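Local coordinates for kinesin-like protein KIF19 (Mus musculus, PDB 5GSZ) that walks toward microtubule plus ends and depolymerizes microtubules at ciliary tips, thereby regulating the length of motile cilia, at residues A[99-104]-A[305-310]. Residues are numbered along the deposited sequence; the frame is centred on the assembly and turned at random.
Sequences TVFAYG and RLLKDS
Through their backbones, Phe101 is hydrogen-bonded to Val318 and Ile320 and Thr99 to Val318, which pairs strand 97-103 with strand 315-323; from this strand the side chains of Thr99 and Phe101 meet Leu307. The contact with 305-310 is itself apolar and small, burying 109 Å² summed over both sides. On the helix side the closest touches are made by one methyl group: Leu307 CD1 comes up to the outer edge of the Phe101 ring, close to the ring plane, and lies 4.1 Å from Phe101 CZ. Phe101 CE1 is equally near that methyl, so the leucine, reaching toward the phenylalanine across the gap between helix and strand, meets the CE1-CZ side of the rim rather than a face. On the leucine side, CD1 continues the chain in extended form, anti to CA (chi2 -172°), and so becomes the leading atom. With Phe101 CG anti to its own carbonyl carbon, beside the backbone N (chi1 -56°), the ring turns its CE1-CZ edge to Leu307 and one face to Thr99, two residues earlier, whose CG2 sits 3.4 Å above the ring plane, displaced toward the rim. The same threonine methyl stands 4.5 Å from Leu307 CD1, a looser touch that makes a three-way apolar cluster. Ile249 and Phe247 of strand 242-250 extend it, the first against Phe101 and the second against Leu307. Within 305-310, Lys308 N donates a hydrogen bond of 3.3 Å to Arg305 O. The cluster thus joins a short helix to a central parallel strand of the kinesin motor domain, the strand that runs through Gly104 into the P-loop (Walker A motif) around ADP, in the strand-loop-helix order of P-loop NTPases.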
ATOM      1  N   THR A  99      -3.426   8.044  -1.873  1.00 46.55           N
ATOM      2  CA  THR A  99      -3.314   6.734  -1.249  1.00 45.18           C
ATOM      3  C   THR A  99      -2.267   5.886  -1.951  1.00 45.92           C
ATOM      4  O   THR A  99      -2.274   5.774  -3.180  1.00 45.05           O
ATOM      5  CB  THR A  99      -4.646   6.000  -1.274  1.00 42.10           C
ATOM      6  OG1 THR A  99      -5.624   6.769  -0.562  1.00 41.05           O
ATOM      7  CG2 THR A  99      -4.476   4.642  -0.627  1.00 43.97           C
ATOM      8  N   VAL A 100      -1.399   5.261  -1.163  1.00 46.31           N
ATOM      9  CA  VAL A 100      -0.343   4.402  -1.681  1.00 44.97           C
ATOM     10  C   VAL A 100      -0.469   3.029  -1.025  1.00 43.99           C
ATOM     11  O   VAL A 100      -0.386   2.910   0.206  1.00 40.08           O
ATOM     12  CB  VAL A 100       1.049   4.999  -1.430  1.00 42.93           C
ATOM     13  CG1 VAL A 100       2.039   4.378  -2.377  1.00 41.59           C
ATOM     14  CG2 VAL A 100       1.015   6.499  -1.562  1.00 43.89           C
ATOM     15  N   PHE A 101      -0.655   1.997  -1.851  1.00 40.76           N
ATOM     16  CA  PHE A 101      -0.684   0.609  -1.410  1.00 42.05           C
ATOM     17  C   PHE A 101       0.587  -0.113  -1.798  1.00 42.92           C
ATOM     18  O   PHE A 101       1.025  -0.037  -2.953  1.00 44.54           O
ATOM     19  CB  PHE A 101      -1.818  -0.182  -2.051  1.00 41.04           C
ATOM     20  CG  PHE A 101      -3.140   0.404  -1.848  1.00 43.41           C
ATOM     21  CD1 PHE A 101      -3.818   0.212  -0.649  1.00 45.57           C
ATOM     22  CD2 PHE A 101      -3.740   1.123  -2.863  1.00 45.20           C
ATOM     23  CE1 PHE A 101      -5.085   0.748  -0.456  1.00 46.00           C
ATOM     24  CE2 PHE A 101      -4.995   1.672  -2.688  1.00 45.52           C
ATOM     25  CZ  PHE A 101      -5.674   1.484  -1.483  1.00 47.91           C
ATOM     26  N   ALA A 102       1.124  -0.872  -0.854  1.00 35.83           N
ATOM     27  CA  ALA A 102       2.037  -1.964  -1.157  1.00 39.70           C
ATOM     28  C   ALA A 102       1.226  -3.249  -1.218  1.00 38.45           C
ATOM     29  O   ALA A 102       0.628  -3.654  -0.214  1.00 40.82           O
ATOM     30  CB  ALA A 102       3.146  -2.075  -0.112  1.00 38.13           C
ATOM     31  N   TYR A 103       1.203  -3.881  -2.387  1.00 39.06           N
ATOM     32  CA  TYR A 103       0.423  -5.092  -2.604  1.00 41.34           C
ATOM     33  C   TYR A 103       1.334  -6.226  -3.078  1.00 44.48           C
ATOM     34  O   TYR A 103       2.310  -6.012  -3.805  1.00 43.22           O
ATOM     35  CB  TYR A 103      -0.714  -4.825  -3.626  1.00 40.70           C
ATOM     36  CG  TYR A 103      -1.479  -6.042  -4.122  1.00 45.90           C
ATOM     37  CD1 TYR A 103      -0.958  -6.869  -5.104  1.00 40.08           C
ATOM     38  CD2 TYR A 103      -2.745  -6.352  -3.609  1.00 45.57           C
ATOM     39  CE1 TYR A 103      -1.665  -7.971  -5.561  1.00 45.10           C
ATOM     40  CE2 TYR A 103      -3.456  -7.448  -4.054  1.00 48.83           C
ATOM     41  CZ  TYR A 103      -2.914  -8.260  -5.035  1.00 51.82           C
ATOM     42  OH  TYR A 103      -3.635  -9.354  -5.484  1.00 50.26           O
ATOM     43  N   GLY A 104       0.991  -7.446  -2.683  1.00 41.92           N
ATOM     44  CA  GLY A 104       1.673  -8.611  -3.183  1.00 41.31           C
ATOM     45  C   GLY A 104       1.725  -9.712  -2.152  1.00 41.53           C
ATOM     46  O   GLY A 104       1.367  -9.526  -0.986  1.00 42.75           O
ATOM     47  N   ARG A 305     -14.055   1.500   4.987  1.00 50.79           N
ATOM     48  CA  ARG A 305     -14.682   2.609   5.699  1.00 55.70           C
ATOM     49  C   ARG A 305     -13.668   3.708   6.001  1.00 53.60           C
ATOM     50  O   ARG A 305     -13.963   4.894   5.828  1.00 56.44           O
ATOM     51  CB  ARG A 305     -15.357   2.106   6.984  1.00 60.13           C
ATOM     52  CG  ARG A 305     -16.735   1.445   6.751  1.00 62.26           C
ATOM     53  CD  ARG A 305     -17.052   0.308   7.750  1.00 63.93           C
ATOM     54  NE  ARG A 305     -17.222   0.760   9.130  1.00 69.19           N
ATOM     55  CZ  ARG A 305     -17.259  -0.051  10.187  1.00 76.04           C
ATOM     56  NH1 ARG A 305     -17.131  -1.366  10.027  1.00 72.36           N
ATOM     57  NH2 ARG A 305     -17.410   0.452  11.408  1.00 78.67           N
ATOM     58  N   LEU A 306     -12.449   3.335   6.410  1.00 56.86           N
ATOM     59  CA  LEU A 306     -11.436   4.350   6.692  1.00 56.44           C
ATOM     60  C   LEU A 306     -11.072   5.151   5.444  1.00 50.21           C
ATOM     61  O   LEU A 306     -10.812   6.353   5.534  1.00 51.81           O
ATOM     62  CB  LEU A 306     -10.188   3.703   7.298  1.00 53.96           C
ATOM     63  CG  LEU A 306      -8.961   4.609   7.377  1.00 60.17           C
ATOM     64  CD1 LEU A 306      -9.260   5.716   8.362  1.00 66.17           C
ATOM     65  CD2 LEU A 306      -7.691   3.879   7.806  1.00 54.07           C
ATOM     66  N   LEU A 307     -11.067   4.521   4.279  1.00 49.72           N
ATOM     67  CA  LEU A 307     -10.652   5.171   3.048  1.00 53.84           C
ATOM     68  C   LEU A 307     -11.804   5.807   2.274  1.00 59.89           C
ATOM     69  O   LEU A 307     -11.563   6.349   1.193  1.00 61.84           O
ATOM     70  CB  LEU A 307      -9.918   4.167   2.154  1.00 51.56           C
ATOM     71  CG  LEU A 307      -8.577   3.646   2.685  1.00 51.02           C
ATOM     72  CD1 LEU A 307      -7.873   2.827   1.643  1.00 48.10           C
ATOM     73  CD2 LEU A 307      -7.674   4.784   3.129  1.00 50.46           C
ATOM     74  N   LYS A 308     -13.027   5.790   2.822  1.00 64.27           N
ATOM     75  CA  LYS A 308     -14.218   6.203   2.076  1.00 60.97           C
ATOM     76  C   LYS A 308     -14.126   7.649   1.613  1.00 66.97           C
ATOM     77  O   LYS A 308     -14.208   7.932   0.414  1.00 69.94           O
ATOM     78  CB  LYS A 308     -15.472   6.011   2.927  1.00 61.06           C
ATOM     79  N   ASP A 309     -13.996   8.587   2.557  1.00 68.34           N
ATOM     80  CA  ASP A 309     -13.986   9.998   2.182  1.00 67.76           C
ATOM     81  C   ASP A 309     -12.816  10.316   1.256  1.00 71.36           C
ATOM     82  O   ASP A 309     -12.913  11.217   0.417  1.00 73.41           O
ATOM     83  CB  ASP A 309     -13.956  10.877   3.434  1.00 72.57           C
ATOM     84  N   SER A 310     -11.718   9.572   1.378  1.00 76.70           N
ATOM     85  CA  SER A 310     -10.602   9.647   0.442  1.00 67.89           C
ATOM     86  C   SER A 310     -10.946   8.834  -0.797  1.00 76.35           C
ATOM     87  O   SER A 310     -12.126   8.549  -1.029  1.00 80.23           O
ATOM     88  CB  SER A 310      -9.319   9.128   1.097  1.00 66.90           C
ATOM     89  OG  SER A 310      -9.070   9.804   2.322  1.00 65.93           O
TER